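Local structure of acetyltransferase, GNAT family (1U6M) at residues K9-A14 against G66-I71; Y56-V61 against E80-E85; K132-L137 against A165-K170. The protein probably transfers an acyl group, most likely acetyl from acetyl-coenzyme A, to an acceptor that is not known. One frame throughout, in Å; residues are numbered along the deposited sequence.

Contact 1: K9-A14 against G66-I71; sequences KEDGQA and GEVAGI
Asp-11 OD2 is gripped by two groups, while Asp-11 OD1, which touches Val-68, also has a polar partner outside the two segments. The groups on OD2 come from its own N-terminal part of the chain: a salt bridge from Arg-5 NH1 and a hydrogen bond from the backbone N of Thr-8. On the Val-68 side the carboxylate rests against a methyl, with Asp-11 OD1 3.5 Å from Val-68 CG2. Asp-11 stands at the N-cap position of helix 12-25, yet its side chain makes no capping bond. Its CG lies anti to the carbonyl carbon (chi1 -63°), and the carboxylate reaches out to the strand.

One turn further on, Ala-14 completes the contact. Its methyl sits against the branch point of the valine, with Ala-14 CB 3.9 Å from Val-68 CB. Val-68 CG1 and CG2 are each 4.1 Å from Ala-14 CB. Val-68 has CG1 anti to the backbone N (chi1 -179°), which leaves CG2 beside that N and within reach of Asp-11. Val-61 of the neighbouring strand touches both Asp-11 and Val-68. Just after Val-68, Ala-69 and Gly-70 both make backbone hydrogen bonds with Tyr-62, consistent with a classic beta bulge.

The contact lays the start of the first GNAT helix against a side chain near the start of strand 67-76, on one face of the sheet. Across the two segments it is purely van der Waals. Arg-5 probably balances the charge of Asp-11, and Thr-8 N gives a further bond to the same oxygen, which is consistent with a methyl lying beside the carboxylate.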
ATOM      1  N   LYS A   9      14.607   6.951  -1.166  1.00 26.93           N
ATOM      2  CA  LYS A   9      14.050   8.253  -1.135  1.00 28.18           C
ATOM      3  C   LYS A   9      13.820   8.747  -2.558  1.00 28.14           C
ATOM      4  O   LYS A   9      12.841   9.449  -2.794  1.00 28.12           O
ATOM      5  CB  LYS A   9      14.967   9.179  -0.317  1.00 28.55           C
ATOM      6  CG  LYS A   9      14.364  10.587  -0.032  1.00 30.56           C
ATOM      7  CD  LYS A   9      15.388  11.601   0.449  1.00 31.42           C
ATOM      8  CE  LYS A   9      14.941  13.027   0.018  1.00 38.24           C
ATOM      9  NZ  LYS A   9      15.318  14.125   1.044  1.00 41.63           N
ATOM     10  N   GLU A  10      14.680   8.355  -3.514  1.00 28.61           N
ATOM     11  CA  GLU A  10      14.518   8.762  -4.935  1.00 28.94           C
ATOM     12  C   GLU A  10      13.423   8.031  -5.736  1.00 27.39           C
ATOM     13  O   GLU A  10      13.060   8.435  -6.883  1.00 26.80           O
ATOM     14  CB  GLU A  10      15.832   8.788  -5.706  1.00 30.31           C
ATOM     15  CG  GLU A  10      16.967   8.014  -5.112  1.00 37.63           C
ATOM     16  CD  GLU A  10      17.591   8.699  -3.878  1.00 40.41           C
ATOM     17  OE1 GLU A  10      17.485   9.923  -3.760  1.00 42.88           O
ATOM     18  OE2 GLU A  10      18.175   7.999  -3.026  1.00 41.53           O
ATOM     19  N   ASP A  11      12.826   7.019  -5.121  1.00 25.46           N
ATOM     20  CA  ASP A  11      11.637   6.411  -5.685  1.00 23.99           C
ATOM     21  C   ASP A  11      10.344   7.195  -5.405  1.00 23.04           C
ATOM     22  O   ASP A  11       9.256   6.733  -5.748  1.00 23.73           O
ATOM     23  CB  ASP A  11      11.478   4.990  -5.168  1.00 24.08           C
ATOM     24  CG  ASP A  11      12.625   4.069  -5.600  1.00 23.70           C
ATOM     25  OD1 ASP A  11      13.083   4.082  -6.779  1.00 25.89           O
ATOM     26  OD2 ASP A  11      13.073   3.328  -4.723  1.00 23.74           O
ATOM     27  N   GLY A  12      10.460   8.387  -4.822  1.00 22.40           N
ATOM     28  CA  GLY A  12       9.303   9.229  -4.485  1.00 21.51           C
ATOM     29  C   GLY A  12       8.329   9.498  -5.610  1.00 21.31           C
ATOM     30  O   GLY A  12       7.137   9.231  -5.467  1.00 21.40           O
ATOM     31  N   GLN A  13       8.804  10.029  -6.731  1.00 21.26           N
ATOM     32  CA  GLN A  13       7.902  10.325  -7.851  1.00 21.51           C
ATOM     33  C   GLN A  13       7.258   9.040  -8.391  1.00 21.71           C
ATOM     34  O   GLN A  13       6.034   9.030  -8.693  1.00 22.53           O
ATOM     35  CB  GLN A  13       8.656  11.071  -8.968  1.00 22.45           C
ATOM     36  CG  GLN A  13       9.148  12.488  -8.596  1.00 24.67           C
ATOM     37  CD  GLN A  13       8.027  13.487  -8.723  1.00 28.25           C
ATOM     38  OE1 GLN A  13       7.237  13.404  -9.667  1.00 30.31           O
ATOM     39  NE2 GLN A  13       7.908  14.400  -7.755  1.00 29.38           N
ATOM     40  N   ALA A  14       8.036   7.942  -8.476  1.00 20.92           N
ATOM     41  CA  ALA A  14       7.481   6.697  -9.024  1.00 21.05           C
ATOM     42  C   ALA A  14       6.390   6.112  -8.111  1.00 19.96           C
ATOM     43  O   ALA A  14       5.369   5.683  -8.572  1.00 20.28           O
ATOM     44  CB  ALA A  14       8.636   5.620  -9.331  1.00 21.49           C
ATOM     45  N   GLY A  66      15.576  -1.955 -15.285  1.00 57.42           N
ATOM     46  CA  GLY A  66      16.017  -0.809 -14.426  1.00 57.86           C
ATOM     47  C   GLY A  66      15.018   0.339 -14.176  1.00 56.95           C
ATOM     48  O   GLY A  66      15.383   1.502 -14.111  1.00 58.40           O
ATOM     49  N   GLU A  67      13.748   0.001 -14.017  1.00 54.26           N
ATOM     50  CA  GLU A  67      12.696   0.953 -13.812  1.00 50.32           C
ATOM     51  C   GLU A  67      11.727   0.362 -12.766  1.00 45.38           C
ATOM     52  O   GLU A  67      11.473  -0.834 -12.798  1.00 44.40           O
ATOM     53  CB  GLU A  67      12.002   1.100 -15.154  1.00 52.39           C
ATOM     54  CG  GLU A  67      10.764   1.939 -15.159  1.00 57.63           C
ATOM     55  CD  GLU A  67      10.789   2.864 -16.336  1.00 62.60           C
ATOM     56  OE1 GLU A  67      11.041   4.076 -16.127  1.00 63.33           O
ATOM     57  OE2 GLU A  67      10.607   2.348 -17.468  1.00 66.59           O
ATOM     58  N   VAL A  68      11.190   1.196 -11.870  1.00 39.83           N
ATOM     59  CA  VAL A  68      10.131   0.818 -10.908  1.00 34.27           C
ATOM     60  C   VAL A  68       8.857   0.317 -11.597  1.00 32.50           C
ATOM     61  O   VAL A  68       8.134   1.108 -12.214  1.00 34.27           O
ATOM     62  CB  VAL A  68       9.822   1.953  -9.892  1.00 33.51           C
ATOM     63  CG1 VAL A  68       8.735   1.517  -8.877  1.00 29.43           C
ATOM     64  CG2 VAL A  68      11.109   2.362  -9.126  1.00 31.75           C
ATOM     65  N   ALA A  69       8.581  -0.991 -11.511  1.00 28.28           N
ATOM     66  CA  ALA A  69       7.478  -1.591 -12.245  1.00 25.26           C
ATOM     67  C   ALA A  69       6.253  -1.871 -11.368  1.00 23.98           C
ATOM     68  O   ALA A  69       5.125  -2.025 -11.876  1.00 23.72           O
ATOM     69  CB  ALA A  69       7.937  -2.834 -12.962  1.00 23.70           C
ATOM     70  N   GLY A  70       6.482  -1.965 -10.055  1.00 22.57           N
ATOM     71  CA  GLY A  70       5.455  -2.358  -9.065  1.00 19.50           C
ATOM     72  C   GLY A  70       6.044  -2.128  -7.659  1.00 18.64           C
ATOM     73  O   GLY A  70       7.276  -2.110  -7.467  1.00 16.74           O
ATOM     74  N   ILE A  71       5.153  -1.931  -6.685  1.00 17.34           N
ATOM     75  CA  ILE A  71       5.536  -1.750  -5.300  1.00 14.74           C
ATOM     76  C   ILE A  71       4.610  -2.604  -4.419  1.00 14.61           C
ATOM     77  O   ILE A  71       3.461  -2.834  -4.757  1.00 14.35           O
ATOM     78  CB  ILE A  71       5.458  -0.243  -4.889  1.00 15.29           C
ATOM     79  CG1 ILE A  71       4.008   0.316  -4.929  1.00 12.97           C
ATOM     80  CG2 ILE A  71       6.494   0.588  -5.689  1.00 13.69           C
ATOM     81  CD1 ILE A  71       3.922   1.825  -4.570  1.00 13.02           C
TER

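Contact 2: Y56-V61 against E80-E85; sequences YQRILV and EKIIDE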
ATOM      1  N   TYR A  56       9.066   5.514   1.767  1.00 24.35           N
ATOM      2  CA  TYR A  56       9.960   4.524   1.115  1.00 26.01           C
ATOM      3  C   TYR A  56      10.363   3.370   2.028  1.00 26.01           C
ATOM      4  O   TYR A  56      10.470   2.257   1.600  1.00 26.51           O
ATOM      5  CB  TYR A  56      11.161   5.146   0.397  1.00 27.11           C
ATOM      6  CG  TYR A  56      12.199   5.697   1.330  1.00 27.03           C
ATOM      7  CD1 TYR A  56      13.224   4.898   1.807  1.00 26.52           C
ATOM      8  CD2 TYR A  56      12.184   7.041   1.689  1.00 28.97           C
ATOM      9  CE1 TYR A  56      14.193   5.406   2.659  1.00 30.24           C
ATOM     10  CE2 TYR A  56      13.135   7.571   2.562  1.00 29.81           C
ATOM     11  CZ  TYR A  56      14.138   6.748   3.043  1.00 29.54           C
ATOM     12  OH  TYR A  56      15.099   7.255   3.923  1.00 31.55           O
ATOM     13  N   GLN A  57      10.504   3.619   3.312  1.00 26.83           N
ATOM     14  CA  GLN A  57      10.910   2.583   4.228  1.00 26.73           C
ATOM     15  C   GLN A  57       9.886   1.464   4.418  1.00 25.32           C
ATOM     16  O   GLN A  57      10.198   0.418   4.987  1.00 25.09           O
ATOM     17  CB  GLN A  57      11.297   3.223   5.532  1.00 27.79           C
ATOM     18  CG  GLN A  57      12.614   3.910   5.362  1.00 34.33           C
ATOM     19  CD  GLN A  57      13.011   4.745   6.559  1.00 44.73           C
ATOM     20  OE1 GLN A  57      13.620   5.823   6.384  1.00 49.21           O
ATOM     21  NE2 GLN A  57      12.697   4.259   7.797  1.00 45.94           N
ATOM     22  N   ARG A  58       8.663   1.703   3.961  1.00 23.36           N
ATOM     23  CA  ARG A  58       7.573   0.749   4.105  1.00 21.91           C
ATOM     24  C   ARG A  58       7.384  -0.041   2.824  1.00 20.72           C
ATOM     25  O   ARG A  58       6.504  -0.920   2.753  1.00 21.34           O
ATOM     26  CB  ARG A  58       6.272   1.519   4.427  1.00 21.86           C
ATOM     27  CG  ARG A  58       6.312   2.248   5.731  1.00 20.67           C
ATOM     28  CD  ARG A  58       4.886   2.400   6.261  1.00 21.52           C
ATOM     29  NE  ARG A  58       4.762   3.266   7.453  1.00 23.43           N
ATOM     30  CZ  ARG A  58       5.008   2.873   8.716  1.00 22.71           C
ATOM     31  NH1 ARG A  58       5.444   1.642   8.969  1.00 20.44           N
ATOM     32  NH2 ARG A  58       4.795   3.702   9.738  1.00 19.85           N
ATOM     33  N   ILE A  59       8.194   0.270   1.820  1.00 19.18           N
ATOM     34  CA  ILE A  59       7.967  -0.197   0.467  1.00 19.12           C
ATOM     35  C   ILE A  59       9.060  -1.149  -0.136  1.00 19.87           C
ATOM     36  O   ILE A  59      10.300  -0.903  -0.070  1.00 19.08           O
ATOM     37  CB  ILE A  59       7.732   1.000  -0.508  1.00 18.67           C
ATOM     38  CG1 ILE A  59       6.522   1.825  -0.027  1.00 20.27           C
ATOM     39  CG2 ILE A  59       7.493   0.497  -1.910  1.00 15.57           C
ATOM     40  CD1 ILE A  59       6.139   3.006  -0.907  1.00 18.56           C
ATOM     41  N   LEU A  60       8.558  -2.190  -0.788  1.00 19.44           N
ATOM     42  CA  LEU A  60       9.397  -3.064  -1.602  1.00 20.67           C
ATOM     43  C   LEU A  60       9.165  -2.764  -3.067  1.00 21.16           C
ATOM     44  O   LEU A  60       8.013  -2.647  -3.500  1.00 20.25           O
ATOM     45  CB  LEU A  60       9.076  -4.538  -1.302  1.00 21.42           C
ATOM     46  CG  LEU A  60      10.104  -5.647  -1.455  1.00 23.10           C
ATOM     47  CD1 LEU A  60      11.385  -5.423  -0.635  1.00 23.35           C
ATOM     48  CD2 LEU A  60       9.405  -6.854  -1.020  1.00 23.82           C
ATOM     49  N   VAL A  61      10.251  -2.656  -3.835  1.00 21.98           N
ATOM     50  CA  VAL A  61      10.153  -2.272  -5.256  1.00 22.52           C
ATOM     51  C   VAL A  61      10.432  -3.490  -6.122  1.00 23.65           C
ATOM     52  O   VAL A  61      11.335  -4.287  -5.821  1.00 24.19           O
ATOM     53  CB  VAL A  61      11.184  -1.067  -5.559  1.00 22.65           C
ATOM     54  CG1 VAL A  61      11.497  -0.924  -7.010  1.00 22.38           C
ATOM     55  CG2 VAL A  61      10.631   0.251  -5.048  1.00 19.66           C
ATOM     56  N   GLU A  80      -1.148   1.729  12.155  1.00 27.80           N
ATOM     57  CA  GLU A  80      -2.258   2.177  11.312  1.00 28.56           C
ATOM     58  C   GLU A  80      -2.874   3.567  11.604  1.00 28.51           C
ATOM     59  O   GLU A  80      -3.531   4.193  10.730  1.00 27.83           O
ATOM     60  CB  GLU A  80      -3.390   1.151  11.330  1.00 29.18           C
ATOM     61  CG  GLU A  80      -4.158   1.297   9.977  1.00 35.95           C
ATOM     62  CD  GLU A  80      -5.438   0.505   9.866  1.00 40.73           C
ATOM     63  OE1 GLU A  80      -6.072   0.605   8.779  1.00 44.30           O
ATOM     64  OE2 GLU A  80      -5.796  -0.209  10.852  1.00 45.46           O
ATOM     65  N   LYS A  81      -2.716   4.017  12.836  1.00 27.94           N
ATOM     66  CA  LYS A  81      -3.319   5.254  13.221  1.00 29.02           C
ATOM     67  C   LYS A  81      -2.353   6.442  12.991  1.00 27.90           C
ATOM     68  O   LYS A  81      -2.778   7.578  12.987  1.00 29.24           O
ATOM     69  CB  LYS A  81      -3.790   5.153  14.681  1.00 29.45           C
ATOM     70  CG  LYS A  81      -5.285   4.936  14.818  1.00 33.24           C
ATOM     71  CD  LYS A  81      -5.731   3.533  14.684  1.00 38.15           C
ATOM     72  CE  LYS A  81      -7.270   3.530  14.696  1.00 42.02           C
ATOM     73  NZ  LYS A  81      -7.980   2.209  14.982  1.00 43.96           N
ATOM     74  N   ILE A  82      -1.074   6.177  12.791  1.00 26.38           N
ATOM     75  CA  ILE A  82      -0.101   7.229  12.594  1.00 26.49           C
ATOM     76  C   ILE A  82       0.369   7.444  11.131  1.00 26.98           C
ATOM     77  O   ILE A  82       1.183   8.366  10.882  1.00 27.66           O
ATOM     78  CB  ILE A  82       1.128   7.122  13.586  1.00 26.59           C
ATOM     79  CG1 ILE A  82       1.894   5.787  13.472  1.00 28.58           C
ATOM     80  CG2 ILE A  82       0.666   7.251  14.998  1.00 25.57           C
ATOM     81  CD1 ILE A  82       3.224   5.879  12.677  1.00 29.72           C
ATOM     82  N   ILE A  83      -0.139   6.636  10.176  1.00 25.97           N
ATOM     83  CA  ILE A  83       0.477   6.530   8.828  1.00 24.52           C
ATOM     84  C   ILE A  83       0.159   7.685   7.839  1.00 24.57           C
ATOM     85  O   ILE A  83       0.944   8.007   6.935  1.00 22.95           O
ATOM     86  CB  ILE A  83       0.232   5.094   8.158  1.00 24.40           C
ATOM     87  CG1 ILE A  83      -1.257   4.737   8.166  1.00 21.04           C
ATOM     88  CG2 ILE A  83       1.227   4.015   8.773  1.00 23.04           C
ATOM     89  CD1 ILE A  83      -1.603   3.453   7.463  1.00 21.14           C
ATOM     90  N   ASP A  84      -0.982   8.317   8.053  1.00 25.95           N
ATOM     91  CA  ASP A  84      -1.467   9.427   7.206  1.00 27.18           C
ATOM     92  C   ASP A  84      -1.069  10.816   7.654  1.00 28.46           C
ATOM     93  O   ASP A  84      -1.172  11.771   6.851  1.00 28.49           O
ATOM     94  CB  ASP A  84      -2.970   9.351   7.019  1.00 26.78           C
ATOM     95  CG  ASP A  84      -3.397   8.136   6.143  1.00 29.04           C
ATOM     96  OD1 ASP A  84      -2.705   7.794   5.132  1.00 28.40           O
ATOM     97  OD2 ASP A  84      -4.438   7.532   6.475  1.00 31.03           O
ATOM     98  N   GLU A  85      -0.579  10.916   8.901  1.00 29.85           N
ATOM     99  CA  GLU A  85      -0.101  12.181   9.480  1.00 32.19           C
ATOM    100  C   GLU A  85       0.894  12.912   8.591  1.00 29.70           C
ATOM    101  O   GLU A  85       0.688  14.083   8.352  1.00 30.44           O
ATOM    102  CB  GLU A  85       0.531  12.055  10.893  1.00 32.30           C
ATOM    103  CG  GLU A  85      -0.332  11.410  11.974  1.00 36.83           C
ATOM    104  CD  GLU A  85       0.337  11.440  13.370  1.00 37.37           C
ATOM    105  OE1 GLU A  85       1.488  11.933  13.495  1.00 45.72           O
ATOM    106  OE2 GLU A  85      -0.283  11.007  14.342  1.00 39.63           O
TER
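Arg-58 brings its guanidinium against the CG2 methyl of Ile-83, and this is the tighter half of the contact. Three atoms of the group share that one methyl. Arg-58 NH2 is 3.7 Å from Ile-83 CG2, Arg-58 NE is 3.8 Å from it, and Arg-58 CZ is 4.0 Å from it. The methyl approaches at a slant to the guanidinium plane. Ile-83 is buried, and Tyr-75 and Arg-53 also pack on it.

The looser half is at Ile-82, which is less buried. Only the end of this side chain comes close. Its CD1 lies at the edge of the guanidinium, near the plane, with Ile-82 CD1 4.0 Å from Arg-58 NH2. The two side chains run at about a right angle there.

The backbones stay far apart, with Arg-58 CA 10.3 Å from Ile-83 CA. The arginine spans the gap because its chain is extended from CG to NE (chi2 -154°, chi3 -172°). Polar bonds outside the two segments fix its head. NH1 makes a salt bridge to Asp-79 OD2, NH2 bonds to the carbonyl O of Thr-51, and NE makes a weak bond to the carbonyl O of Tyr-52. These bonds limit rotation of the group and probably hold it at its angle to the isoleucines.

Arg-58 ends a short 3-10 turn, closed by Ile-59 N to Tyr-56 O at 3.0 Å. Its side chain also packs on Tyr-75 of strand 67-76. The isoleucines belong to the loop that leaves that strand and leads into helix 85-93. The contact therefore ties the loop after strand 67-76 to the 3-10 turn just before strand 59-64, its antiparallel neighbour.

Contact 3: K132-L137 against A165-K170; sequences KLLDAL and ASKGFK
Lys-167 reaches from the Schellman motif after helix 158-165 to Asp-135 on helix 129-135, joining two helices of the GNAT fold. Gly-168, with positive phi, ends the former helix. A type I turn spans Ala-165 to Gly-168.

From CB the lysine chain points at the other helix. It bends at chi2 (62°) and again at chi4 (-58°), which folds its end back on the aspartate. Lys-167 CG lies 4.0 Å from Asp-135 OD1. Lys-167 CD passes 4.2 Å from Asp-135 OD1. The next carbon comes closer, with Lys-167 CE 3.2 Å from Asp-135 OD1. At the tip, Lys-167 NZ donates to Asp-135 OD1 at 2.8 Å, as part of a salt bridge. The ammonium arrives from above the carboxylate plane, 40° out of it. NZ also bonds to Ser-131 OG, so two groups of one helix hold it.

Beside this bridge, on the more buried side, the contact turns apolar. Leu-134 and Phe-169 are buried, and the ring also packs on Leu-149 and Leu-151 of strand 148-154. Leu-134 CD2 faces the lysine tip, 4.1 Å from Lys-167 NZ. The other methyl meets the ring at a slant, with Leu-134 CD1 3.9 Å from Phe-169 CE1.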
ATOM      1  N   LYS A 132       4.934 -12.012  -7.783  1.00 22.90           N
ATOM      2  CA  LYS A 132       6.319 -12.061  -7.246  1.00 24.15           C
ATOM      3  C   LYS A 132       6.619 -11.147  -6.063  1.00 22.88           C
ATOM      4  O   LYS A 132       7.425 -11.483  -5.228  1.00 23.72           O
ATOM      5  CB  LYS A 132       7.340 -11.661  -8.298  1.00 25.35           C
ATOM      6  CG  LYS A 132       7.416 -12.551  -9.439  1.00 32.12           C
ATOM      7  CD  LYS A 132       8.507 -11.994 -10.330  1.00 43.00           C
ATOM      8  CE  LYS A 132       9.859 -12.504  -9.865  1.00 48.31           C
ATOM      9  NZ  LYS A 132      10.658 -12.844 -11.102  1.00 52.56           N
ATOM     10  N   LEU A 133       6.025  -9.960  -6.044  1.00 21.91           N
ATOM     11  CA  LEU A 133       6.135  -9.067  -4.915  1.00 21.72           C
ATOM     12  C   LEU A 133       5.544  -9.731  -3.659  1.00 21.56           C
ATOM     13  O   LEU A 133       6.121  -9.676  -2.586  1.00 21.33           O
ATOM     14  CB  LEU A 133       5.477  -7.696  -5.241  1.00 20.93           C
ATOM     15  CG  LEU A 133       6.355  -6.706  -6.017  1.00 17.94           C
ATOM     16  CD1 LEU A 133       5.517  -5.570  -6.478  1.00 16.81           C
ATOM     17  CD2 LEU A 133       7.489  -6.221  -5.126  1.00 15.07           C
ATOM     18  N   LEU A 134       4.415 -10.379  -3.834  1.00 21.83           N
ATOM     19  CA  LEU A 134       3.717 -11.073  -2.785  1.00 23.65           C
ATOM     20  C   LEU A 134       4.569 -12.256  -2.232  1.00 24.65           C
ATOM     21  O   LEU A 134       4.635 -12.453  -1.000  1.00 23.94           O
ATOM     22  CB  LEU A 134       2.383 -11.504  -3.366  1.00 23.93           C
ATOM     23  CG  LEU A 134       1.367 -12.312  -2.618  1.00 29.66           C
ATOM     24  CD1 LEU A 134       0.958 -11.657  -1.288  1.00 32.68           C
ATOM     25  CD2 LEU A 134       0.175 -12.484  -3.559  1.00 33.65           C
ATOM     26  N   ASP A 135       5.258 -12.995  -3.117  1.00 24.90           N
ATOM     27  CA  ASP A 135       6.190 -14.044  -2.671  1.00 26.37           C
ATOM     28  C   ASP A 135       7.316 -13.545  -1.736  1.00 25.19           C
ATOM     29  O   ASP A 135       7.892 -14.337  -0.994  1.00 26.21           O
ATOM     30  CB  ASP A 135       6.868 -14.761  -3.877  1.00 26.91           C
ATOM     31  CG  ASP A 135       5.914 -15.668  -4.642  1.00 32.57           C
ATOM     32  OD1 ASP A 135       4.798 -15.979  -4.159  1.00 36.77           O
ATOM     33  OD2 ASP A 135       6.283 -16.080  -5.767  1.00 39.65           O
ATOM     34  N   ALA A 136       7.680 -12.273  -1.851  1.00 23.76           N
ATOM     35  CA  ALA A 136       8.829 -11.671  -1.161  1.00 22.52           C
ATOM     36  C   ALA A 136       8.435 -11.149   0.186  1.00 21.52           C
ATOM     37  O   ALA A 136       9.275 -10.737   0.955  1.00 21.25           O
ATOM     38  CB  ALA A 136       9.380 -10.472  -1.985  1.00 23.57           C
ATOM     39  N   LEU A 137       7.145 -11.138   0.460  1.00 21.84           N
ATOM     40  CA  LEU A 137       6.640 -10.463   1.646  1.00 22.18           C
ATOM     41  C   LEU A 137       6.804 -11.191   2.994  1.00 23.71           C
ATOM     42  O   LEU A 137       6.880 -10.509   4.000  1.00 25.30           O
ATOM     43  CB  LEU A 137       5.176 -10.046   1.430  1.00 21.47           C
ATOM     44  CG  LEU A 137       4.980  -8.777   0.546  1.00 19.91           C
ATOM     45  CD1 LEU A 137       3.534  -8.432   0.428  1.00 14.70           C
ATOM     46  CD2 LEU A 137       5.857  -7.540   1.021  1.00 18.25           C
ATOM     47  N   ALA A 165      -5.121 -17.519  -1.272  1.00 23.85           N
ATOM     48  CA  ALA A 165      -5.282 -18.918  -0.836  1.00 25.44           C
ATOM     49  C   ALA A 165      -4.120 -19.857  -1.261  1.00 26.39           C
ATOM     50  O   ALA A 165      -3.597 -20.639  -0.463  1.00 26.07           O
ATOM     51  CB  ALA A 165      -6.621 -19.483  -1.323  1.00 25.64           C
ATOM     52  N   SER A 166      -3.714 -19.742  -2.527  1.00 27.99           N
ATOM     53  CA  SER A 166      -2.746 -20.648  -3.129  1.00 28.81           C
ATOM     54  C   SER A 166      -1.347 -20.320  -2.626  1.00 30.60           C
ATOM     55  O   SER A 166      -0.402 -21.055  -2.876  1.00 31.62           O
ATOM     56  CB  SER A 166      -2.808 -20.505  -4.662  1.00 28.88           C
ATOM     57  OG  SER A 166      -1.983 -19.430  -5.174  1.00 27.16           O
ATOM     58  N   LYS A 167      -1.212 -19.190  -1.947  1.00 31.52           N
ATOM     59  CA  LYS A 167       0.077 -18.707  -1.477  1.00 32.44           C
ATOM     60  C   LYS A 167       0.123 -18.974   0.010  1.00 30.78           C
ATOM     61  O   LYS A 167       1.059 -18.583   0.655  1.00 30.81           O
ATOM     62  CB  LYS A 167       0.199 -17.192  -1.708  1.00 33.79           C
ATOM     63  CG  LYS A 167       1.177 -16.770  -2.792  1.00 39.25           C
ATOM     64  CD  LYS A 167       0.798 -17.294  -4.169  1.00 45.24           C
ATOM     65  CE  LYS A 167       1.921 -17.082  -5.174  1.00 46.82           C
ATOM     66  NZ  LYS A 167       2.239 -15.602  -5.235  1.00 48.85           N
ATOM     67  N   GLY A 168      -0.910 -19.605   0.547  1.00 29.44           N
ATOM     68  CA  GLY A 168      -0.949 -19.975   1.971  1.00 28.34           C
ATOM     69  C   GLY A 168      -1.776 -19.077   2.885  1.00 28.83           C
ATOM     70  O   GLY A 168      -1.675 -19.233   4.101  1.00 28.95           O
ATOM     71  N   PHE A 169      -2.534 -18.107   2.323  1.00 28.77           N
ATOM     72  CA  PHE A 169      -3.425 -17.234   3.100  1.00 29.17           C
ATOM     73  C   PHE A 169      -4.760 -17.954   3.480  1.00 31.76           C
ATOM     74  O   PHE A 169      -5.279 -18.746   2.691  1.00 31.84           O
ATOM     75  CB  PHE A 169      -3.721 -15.931   2.355  1.00 26.37           C
ATOM     76  CG  PHE A 169      -2.608 -14.912   2.406  1.00 24.01           C
ATOM     77  CD1 PHE A 169      -1.579 -14.925   1.455  1.00 21.37           C
ATOM     78  CD2 PHE A 169      -2.604 -13.900   3.389  1.00 20.90           C
ATOM     79  CE1 PHE A 169      -0.538 -13.992   1.467  1.00 20.06           C
ATOM     80  CE2 PHE A 169      -1.567 -12.936   3.429  1.00 19.24           C
ATOM     81  CZ  PHE A 169      -0.529 -12.984   2.460  1.00 21.79           C
ATOM     82  N   LYS A 170      -5.276 -17.677   4.685  1.00 34.45           N
ATOM     83  CA  LYS A 170      -6.475 -18.313   5.242  1.00 37.70           C
ATOM     84  C   LYS A 170      -7.405 -17.242   5.754  1.00 39.68           C
ATOM     85  O   LYS A 170      -6.956 -16.339   6.454  1.00 40.20           O
ATOM     86  CB  LYS A 170      -6.154 -19.186   6.460  1.00 38.16           C
ATOM     87  CG  LYS A 170      -4.933 -20.067   6.385  1.00 41.67           C
ATOM     88  CD  LYS A 170      -5.288 -21.383   5.801  1.00 46.74           C
ATOM     89  CE  LYS A 170      -4.064 -22.239   5.700  1.00 51.59           C
ATOM     90  NZ  LYS A 170      -4.382 -23.311   4.707  1.00 57.05           N
TER

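How the contacts relate
None of the three contacts is wholly core or wholly surface. Contacts 1 and 2 both adjoin the hairpin of strands 59-64 and 67-76, and they touch where Ile-71 packs on Ile-59. Contact 3 belongs to helix 129-135, yet it reaches the same strands: Leu-133 packs on Gly-70 and Ile-71, and Ala-136 on Leu-60. The chemistry differs. In contacts 1 and 2 the charged group lies against aliphatic carbon and finds its polar partners elsewhere in the chain. In contact 3 the charges pair across the contact, on its more exposed side. Contact 3 also adds a buried apolar side.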